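Local coordinates for NAD-dependent epimerase/dehydratase domain-containing protein (Ruegeria pomeroyi DSS-3, PDB 3IUS), which is of unknown function but, as a member of the NAD-dependent epimerase/dehydratase family with an SDR-type Rossmann fold, probably binds a dinucleotide cofactor, at residues 177-182 and 212-217; 204-209 and 253-258. All coordinates share one frame; numbering follows the deposited sequence.

Overall arrangement
Contacts 1 and 2 lie side by side, their centres about 14 Å apart, and their segments alternate along the chain. Contact 2 is the deeper, its centre about 12 Å from that of the chain against about 17 Å for contact 1: it sets the end of strand 204-207 of the parallel Rossmann sheet against the short strand 254-255 and the turn after it. Contact 1 is partly buried and joins the loop ahead of strand 182-184 to the start of helix 215-226. Paired backbone bonds and proline packing make up contact 1, an asparagine side-chain bond and cysteine packing contact 2; a water bridges the segments in each. Between them, Arg182 O and Asp209 N form a probable hydrogen bond.

Contact 1 (177-182 and 212-217); sequences GQVFSR and PVPPQD
The touching parts of the two segments, 178-182 and 212-215, run with their end-to-end directions 106° apart and meet in one antiparallel bridge, Phe180 with Val213, a hydrogen-bonded pair. Phe180 N gives a short, nearly straight bond to Val213 O at 2.7 Å, reaching that oxygen from above the carbonyl plane, while Val213 N returns one to Phe180 O at 3.1 Å, this time within the plane. Phe180 turns CG anti to its carbonyl carbon (chi1 -71°), and the CD2-CE2 side of the ring then crosses Pro215 at about a right angle, CE2 lying 3.5 Å from Pro215 CG. Gln178 CG covers one face of the ring near its rim, and Tyr249 meets the ring edge-to-face. The bridge ties the loop between strands 172-174 and 182-184 to the chain leading into helix 215-226. Val179 lies alongside two prolines, CG2 on Pro212 CB at 3.9 Å and CG1 on Pro214 CD. Farther along, Arg182 bends at chi3 (55°) and lays CD on Val213 CG1, and its guanidinium makes a cation-pi contact with Tyr155. Gln178 NE2 bonds to Val179 O and to Glu251 O, and a water bridges Gln178 O to Gln216 NE2.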
ATOM      1  N   GLY A 177      -1.423 -18.910  15.586  1.00 15.46           N
ATOM      2  CA  GLY A 177      -1.765 -17.556  15.995  1.00 18.73           C
ATOM      3  C   GLY A 177      -1.548 -16.498  14.933  1.00 17.19           C
ATOM      4  O   GLY A 177      -1.981 -15.362  15.103  1.00 14.62           O
ATOM      5  N   GLN A 178      -0.872 -16.857  13.846  1.00 17.87           N
ATOM      6  CA  GLN A 178      -0.514 -15.877  12.818  1.00 19.14           C
ATOM      7  C   GLN A 178      -1.715 -15.288  12.084  1.00 13.84           C
ATOM      8  O   GLN A 178      -2.586 -16.003  11.621  1.00 14.52           O
ATOM      9  CB  GLN A 178       0.448 -16.482  11.795  1.00 21.05           C
ATOM     10  CG  GLN A 178       0.950 -15.478  10.774  1.00 14.15           C
ATOM     11  CD  GLN A 178       2.022 -14.574  11.338  1.00 27.05           C
ATOM     12  OE1 GLN A 178       2.976 -15.038  11.951  1.00 33.16           O
ATOM     13  NE2 GLN A 178       1.867 -13.274  11.139  1.00 13.91           N
ATOM     14  N   VAL A 179      -1.755 -13.967  11.993  1.00 13.89           N
ATOM     15  CA  VAL A 179      -2.716 -13.315  11.125  1.00 15.90           C
ATOM     16  C   VAL A 179      -1.975 -12.289  10.272  1.00 15.67           C
ATOM     17  O   VAL A 179      -0.909 -11.799  10.665  1.00 17.23           O
ATOM     18  CB  VAL A 179      -3.820 -12.620  11.934  1.00 17.97           C
ATOM     19  CG1 VAL A 179      -4.601 -13.630  12.760  1.00 17.04           C
ATOM     20  CG2 VAL A 179      -3.216 -11.552  12.832  1.00 14.70           C
ATOM     21  N   PHE A 180      -2.531 -11.972   9.104  1.00 13.98           N
ATOM     22  CA  PHE A 180      -1.995 -10.901   8.268  1.00 19.91           C
ATOM     23  C   PHE A 180      -3.037  -9.813   8.021  1.00 18.65           C
ATOM     24  O   PHE A 180      -4.235 -10.077   7.999  1.00 22.83           O
ATOM     25  CB  PHE A 180      -1.491 -11.440   6.929  1.00 18.98           C
ATOM     26  CG  PHE A 180      -0.239 -12.253   7.037  1.00 25.54           C
ATOM     27  CD1 PHE A 180       0.795 -11.854   7.865  1.00 26.79           C
ATOM     28  CD2 PHE A 180      -0.083 -13.403   6.283  1.00 31.37           C
ATOM     29  CE1 PHE A 180       1.958 -12.600   7.955  1.00 29.71           C
ATOM     30  CE2 PHE A 180       1.076 -14.153   6.368  1.00 31.31           C
ATOM     31  CZ  PHE A 180       2.095 -13.752   7.209  1.00 27.67           C
ATOM     32  N   SER A 181      -2.582  -8.580   7.850  1.00 18.33           N
ATOM     33  CA  SER A 181      -3.503  -7.517   7.515  1.00 16.27           C
ATOM     34  C   SER A 181      -3.617  -7.371   6.007  1.00 14.14           C
ATOM     35  O   SER A 181      -2.620  -7.475   5.282  1.00 15.55           O
ATOM     36  CB  SER A 181      -3.033  -6.191   8.116  1.00 14.69           C
ATOM     37  OG  SER A 181      -2.706  -6.356   9.476  1.00 21.17           O
ATOM     38  N   ARG A 182      -4.837  -7.112   5.546  1.00 14.46           N
ATOM     39  CA  ARG A 182      -5.109  -6.900   4.130  1.00 15.75           C
ATOM     40  C   ARG A 182      -5.887  -5.615   3.879  1.00 14.33           C
ATOM     41  O   ARG A 182      -6.635  -5.156   4.738  1.00 14.52           O
ATOM     42  CB  ARG A 182      -5.937  -8.053   3.571  1.00 21.72           C
ATOM     43  CG  ARG A 182      -5.616  -9.413   4.140  1.00 30.55           C
ATOM     44  CD  ARG A 182      -6.312 -10.480   3.315  1.00 35.05           C
ATOM     45  NE  ARG A 182      -5.961 -10.353   1.903  1.00 42.10           N
ATOM     46  CZ  ARG A 182      -6.721 -10.768   0.892  1.00 39.88           C
ATOM     47  NH1 ARG A 182      -7.895 -11.343   1.118  1.00 39.11           N
ATOM     48  NH2 ARG A 182      -6.309 -10.599  -0.353  1.00 46.96           N
ATOM     49  N   PRO A 212      -8.162  -8.822  10.603  1.00 22.15           N
ATOM     50  CA  PRO A 212      -6.901  -9.559  10.560  1.00 13.41           C
ATOM     51  C   PRO A 212      -7.221 -11.022  10.331  1.00 13.57           C
ATOM     52  O   PRO A 212      -8.102 -11.557  11.003  1.00 14.83           O
ATOM     53  CB  PRO A 212      -6.345  -9.361  11.961  1.00 20.57           C
ATOM     54  CG  PRO A 212      -6.847  -8.003  12.354  1.00 16.73           C
ATOM     55  CD  PRO A 212      -8.201  -7.851  11.715  1.00 18.06           C
ATOM     56  N   VAL A 213      -6.523 -11.646   9.401  1.00 13.79           N
ATOM     57  CA  VAL A 213      -6.906 -12.983   8.980  1.00 13.98           C
ATOM     58  C   VAL A 213      -5.699 -13.891   8.804  1.00 15.73           C
ATOM     59  O   VAL A 213      -4.673 -13.481   8.275  1.00 16.17           O
ATOM     60  CB  VAL A 213      -7.746 -12.924   7.677  1.00 15.49           C
ATOM     61  CG1 VAL A 213      -6.955 -12.277   6.543  1.00 17.00           C
ATOM     62  CG2 VAL A 213      -8.213 -14.313   7.272  1.00 16.71           C
ATOM     63  N   PRO A 214      -5.813 -15.141   9.268  1.00 16.84           N
ATOM     64  CA  PRO A 214      -4.773 -16.132   8.984  1.00 23.70           C
ATOM     65  C   PRO A 214      -4.668 -16.324   7.474  1.00 21.47           C
ATOM     66  O   PRO A 214      -5.694 -16.527   6.825  1.00 14.79           O
ATOM     67  CB  PRO A 214      -5.315 -17.404   9.643  1.00 23.72           C
ATOM     68  CG  PRO A 214      -6.255 -16.908  10.709  1.00 19.81           C
ATOM     69  CD  PRO A 214      -6.881 -15.675  10.127  1.00 17.57           C
ATOM     70  N   PRO A 215      -3.448 -16.241   6.917  1.00 23.62           N
ATOM     71  CA  PRO A 215      -3.236 -16.314   5.470  1.00 15.07           C
ATOM     72  C   PRO A 215      -3.842 -17.589   4.888  1.00 15.32           C
ATOM     73  O   PRO A 215      -4.335 -17.581   3.765  1.00 15.53           O
ATOM     74  CB  PRO A 215      -1.703 -16.345   5.346  1.00 18.45           C
ATOM     75  CG  PRO A 215      -1.215 -16.730   6.730  1.00 18.43           C
ATOM     76  CD  PRO A 215      -2.175 -16.040   7.629  1.00 21.44           C
ATOM     77  N   GLN A 216      -3.821 -18.660   5.669  1.00 15.32           N
ATOM     78  CA  GLN A 216      -4.343 -19.948   5.196  1.00 15.58           C
ATOM     79  C   GLN A 216      -5.859 -19.913   4.987  1.00 17.20           C
ATOM     80  O   GLN A 216      -6.409 -20.729   4.246  1.00 18.98           O
ATOM     81  CB  GLN A 216      -3.951 -21.091   6.143  1.00 20.57           C
ATOM     82  CG  GLN A 216      -4.553 -21.021   7.546  1.00 19.07           C
ATOM     83  CD  GLN A 216      -3.677 -20.249   8.523  1.00 20.99           C
ATOM     84  OE1 GLN A 216      -2.933 -19.363   8.126  1.00 14.98           O
ATOM     85  NE2 GLN A 216      -3.754 -20.600   9.804  1.00 21.00           N
ATOM     86  N   ASP A 217      -6.528 -18.963   5.639  1.00 19.80           N
ATOM     87  CA  ASP A 217      -7.979 -18.844   5.529  1.00 19.38           C
ATOM     88  C   ASP A 217      -8.366 -18.163   4.222  1.00 17.19           C
ATOM     89  O   ASP A 217      -9.426 -18.426   3.663  1.00 15.54           O
ATOM     90  CB  ASP A 217      -8.550 -18.053   6.710  1.00 17.05           C
ATOM     91  CG  ASP A 217      -8.592 -18.859   7.998  1.00 22.37           C
ATOM     92  OD1 ASP A 217      -8.154 -20.030   8.004  1.00 23.34           O
ATOM     93  OD2 ASP A 217      -9.083 -18.319   9.006  1.00 22.97           O
TER
HETATM   94  O   HOH W   1      -2.428 -18.836  11.666  1.00 28.62           O

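Contact 2 (204-209 and 253-258); sequences VYNVCD and KRVRND
Asn257 holds CG in the crowded position between its backbone N and carbonyl carbon (chi1 62°), and Cys208 does the same with SG (chi1 53°), which brings the amide to the Cys208 carbonyl and the sulfur beside Asn257 CB. Asn257 ND2 donates to Cys208 O at 3.0 Å along a nearly straight line; the acceptor lies in the amide plane, but the donor sits above the carbonyl plane. The same ND2 also bonds to Asp210 OD1, and Asn257 OD1 receives Lys261 NZ, so the amide is gripped at both ends and its rotation is fixed. An alanine here would probably loosen the turn after strand 254-255 from the Cys208 carbonyl, because these side-chain bonds would be lost. The contact forms where strand 204-207, hydrogen-bonded to strand 146-155 in the parallel Rossmann sheet, runs out into a loop. Cys208 SG rests against Val255, 3.8 Å from CG1 and 3.4 Å from the backbone O. Val255 has CG1 anti to its backbone N (chi1 -175°), and this methyl packs closely on the side chain of Asn206, which crosses it obliquely. A water donates to both Asp209 O and Val255 O, each at 2.9 Å, bridging the two backbones.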
ATOM      1  N   VAL A 204      -0.556  10.407  10.350  1.00 16.27           N
ATOM      2  CA  VAL A 204      -0.277   9.034   9.940  1.00 15.37           C
ATOM      3  C   VAL A 204      -1.582   8.247   9.993  1.00 13.62           C
ATOM      4  O   VAL A 204      -2.344   8.367  10.950  1.00 14.66           O
ATOM      5  CB  VAL A 204       0.743   8.374  10.885  1.00 17.06           C
ATOM      6  CG1 VAL A 204       1.020   6.934  10.459  1.00 18.19           C
ATOM      7  CG2 VAL A 204       2.028   9.169  10.918  1.00 19.16           C
ATOM      8  N   TYR A 205      -1.836   7.419   8.979  1.00 15.59           N
ATOM      9  CA  TYR A 205      -3.061   6.636   8.924  1.00 13.58           C
ATOM     10  C   TYR A 205      -2.714   5.207   8.596  1.00 13.61           C
ATOM     11  O   TYR A 205      -2.021   4.963   7.614  1.00 13.80           O
ATOM     12  CB  TYR A 205      -3.989   7.132   7.814  1.00 13.70           C
ATOM     13  CG  TYR A 205      -4.305   8.604   7.880  1.00 13.73           C
ATOM     14  CD1 TYR A 205      -5.362   9.069   8.644  1.00 17.03           C
ATOM     15  CD2 TYR A 205      -3.554   9.521   7.162  1.00 18.28           C
ATOM     16  CE1 TYR A 205      -5.655  10.419   8.706  1.00 20.30           C
ATOM     17  CE2 TYR A 205      -3.836  10.873   7.217  1.00 17.14           C
ATOM     18  CZ  TYR A 205      -4.892  11.314   7.981  1.00 19.12           C
ATOM     19  OH  TYR A 205      -5.167  12.665   8.035  1.00 17.80           O
ATOM     20  N   ASN A 206      -3.190   4.283   9.421  1.00 13.42           N
ATOM     21  CA  ASN A 206      -3.176   2.865   9.063  1.00 13.44           C
ATOM     22  C   ASN A 206      -4.227   2.606   7.995  1.00 18.06           C
ATOM     23  O   ASN A 206      -5.364   3.049   8.126  1.00 15.62           O
ATOM     24  CB  ASN A 206      -3.507   1.998  10.272  1.00 13.22           C
ATOM     25  CG  ASN A 206      -2.410   1.979  11.299  1.00 13.14           C
ATOM     26  OD1 ASN A 206      -2.648   1.643  12.463  1.00 16.68           O
ATOM     27  ND2 ASN A 206      -1.204   2.337  10.889  1.00 13.28           N
ATOM     28  N   VAL A 207      -3.870   1.859   6.953  1.00 16.11           N
ATOM     29  CA  VAL A 207      -4.818   1.586   5.885  1.00 13.84           C
ATOM     30  C   VAL A 207      -4.936   0.086   5.720  1.00 13.86           C
ATOM     31  O   VAL A 207      -4.151  -0.532   5.010  1.00 16.61           O
ATOM     32  CB  VAL A 207      -4.421   2.258   4.551  1.00 14.10           C
ATOM     33  CG1 VAL A 207      -5.511   2.047   3.515  1.00 14.21           C
ATOM     34  CG2 VAL A 207      -4.188   3.755   4.763  1.00 14.10           C
ATOM     35  N   CYS A 208      -5.912  -0.483   6.418  1.00 13.69           N
ATOM     36  CA  CYS A 208      -6.143  -1.923   6.429  1.00 13.70           C
ATOM     37  C   CYS A 208      -7.633  -2.147   6.649  1.00 13.59           C
ATOM     38  O   CYS A 208      -8.335  -1.241   7.078  1.00 13.46           O
ATOM     39  CB  CYS A 208      -5.362  -2.576   7.571  1.00 22.43           C
ATOM     40  SG  CYS A 208      -5.670  -1.808   9.201  1.00 19.98           S
ATOM     41  N   ASP A 209      -8.115  -3.351   6.373  1.00 13.66           N
ATOM     42  CA  ASP A 209      -9.522  -3.638   6.607  1.00 18.48           C
ATOM     43  C   ASP A 209      -9.810  -4.055   8.056  1.00 15.49           C
ATOM     44  O   ASP A 209      -8.946  -3.946   8.929  1.00 13.56           O
ATOM     45  CB  ASP A 209     -10.062  -4.652   5.586  1.00 13.76           C
ATOM     46  CG  ASP A 209      -9.586  -6.057   5.846  1.00 13.83           C
ATOM     47  OD1 ASP A 209      -9.068  -6.330   6.953  1.00 16.68           O
ATOM     48  OD2 ASP A 209      -9.748  -6.902   4.937  1.00 15.22           O
ATOM     49  N   LYS A 253       0.824  -8.976  14.434  1.00 13.05           N
ATOM     50  CA  LYS A 253       0.071  -7.915  15.093  1.00 12.87           C
ATOM     51  C   LYS A 253      -1.312  -7.745  14.460  1.00 14.54           C
ATOM     52  O   LYS A 253      -1.603  -8.334  13.422  1.00 17.93           O
ATOM     53  CB  LYS A 253       0.846  -6.597  15.037  1.00 14.19           C
ATOM     54  CG  LYS A 253       0.818  -5.897  13.683  1.00 16.31           C
ATOM     55  CD  LYS A 253       1.938  -6.347  12.776  1.00 19.19           C
ATOM     56  CE  LYS A 253       1.916  -5.587  11.455  1.00 21.24           C
ATOM     57  NZ  LYS A 253       2.864  -6.180  10.476  1.00 24.80           N
ATOM     58  N   ARG A 254      -2.162  -6.942  15.093  1.00 14.90           N
ATOM     59  CA  ARG A 254      -3.459  -6.603  14.532  1.00 12.75           C
ATOM     60  C   ARG A 254      -3.489  -5.091  14.499  1.00 13.89           C
ATOM     61  O   ARG A 254      -3.091  -4.454  15.468  1.00 14.74           O
ATOM     62  CB  ARG A 254      -4.592  -7.158  15.403  1.00 12.63           C
ATOM     63  CG  ARG A 254      -4.775  -8.672  15.276  1.00 12.73           C
ATOM     64  CD  ARG A 254      -5.847  -9.160  16.240  1.00 12.64           C
ATOM     65  NE  ARG A 254      -6.231 -10.550  15.983  1.00 12.78           N
ATOM     66  CZ  ARG A 254      -5.539 -11.591  16.413  1.00 12.84           C
ATOM     67  NH1 ARG A 254      -4.423 -11.404  17.103  1.00 12.87           N
ATOM     68  NH2 ARG A 254      -5.958 -12.823  16.148  1.00 13.45           N
ATOM     69  N   VAL A 255      -3.902  -4.525  13.367  1.00 12.80           N
ATOM     70  CA  VAL A 255      -3.772  -3.087  13.156  1.00 15.87           C
ATOM     71  C   VAL A 255      -5.127  -2.397  13.158  1.00 16.76           C
ATOM     72  O   VAL A 255      -6.027  -2.787  12.414  1.00 14.17           O
ATOM     73  CB  VAL A 255      -3.055  -2.785  11.817  1.00 15.09           C
ATOM     74  CG1 VAL A 255      -2.826  -1.285  11.663  1.00 18.67           C
ATOM     75  CG2 VAL A 255      -1.733  -3.564  11.729  1.00 15.06           C
ATOM     76  N   ARG A 256      -5.251  -1.352  13.980  1.00 12.60           N
ATOM     77  CA  ARG A 256      -6.467  -0.547  14.064  1.00 18.26           C
ATOM     78  C   ARG A 256      -6.569   0.392  12.863  1.00 13.22           C
ATOM     79  O   ARG A 256      -5.565   0.944  12.411  1.00 14.57           O
ATOM     80  CB  ARG A 256      -6.483   0.299  15.351  1.00 13.85           C
ATOM     81  CG  ARG A 256      -6.504  -0.470  16.667  1.00 12.22           C
ATOM     82  CD  ARG A 256      -7.822  -1.212  16.899  1.00 17.58           C
ATOM     83  NE  ARG A 256      -7.851  -1.841  18.222  1.00 19.23           N
ATOM     84  CZ  ARG A 256      -8.678  -2.823  18.576  1.00 16.48           C
ATOM     85  NH1 ARG A 256      -9.561  -3.294  17.712  1.00 12.96           N
ATOM     86  NH2 ARG A 256      -8.628  -3.328  19.804  1.00 15.63           N
ATOM     87  N   ASN A 257      -7.782   0.575  12.361  1.00 12.68           N
ATOM     88  CA  ASN A 257      -8.038   1.445  11.216  1.00 16.39           C
ATOM     89  C   ASN A 257      -9.070   2.521  11.548  1.00 18.27           C
ATOM     90  O   ASN A 257      -9.812   2.966  10.675  1.00 16.03           O
ATOM     91  CB  ASN A 257      -8.520   0.618  10.014  1.00 13.85           C
ATOM     92  CG  ASN A 257      -9.827  -0.106  10.291  1.00 22.10           C
ATOM     93  OD1 ASN A 257     -10.474   0.133  11.311  1.00 16.17           O
ATOM     94  ND2 ASN A 257     -10.211  -1.018   9.390  1.00 13.00           N
ATOM     95  N   ASP A 258      -9.104   2.939  12.810  1.00 20.56           N
ATOM     96  CA  ASP A 258     -10.102   3.901  13.287  1.00 14.04           C
ATOM     97  C   ASP A 258      -9.917   5.295  12.698  1.00 19.43           C
ATOM     98  O   ASP A 258     -10.892   5.974  12.359  1.00 16.58           O
ATOM     99  CB  ASP A 258     -10.071   3.985  14.825  1.00 12.32           C
ATOM    100  CG  ASP A 258     -10.215   2.624  15.490  1.00 16.92           C
ATOM    101  OD1 ASP A 258     -11.117   1.862  15.097  1.00 22.06           O
ATOM    102  OD2 ASP A 258      -9.433   2.323  16.410  1.00 20.97           O
TER
HETATM  103  O   HOH W   2      -8.752  -3.444  11.815  1.00 25.13           O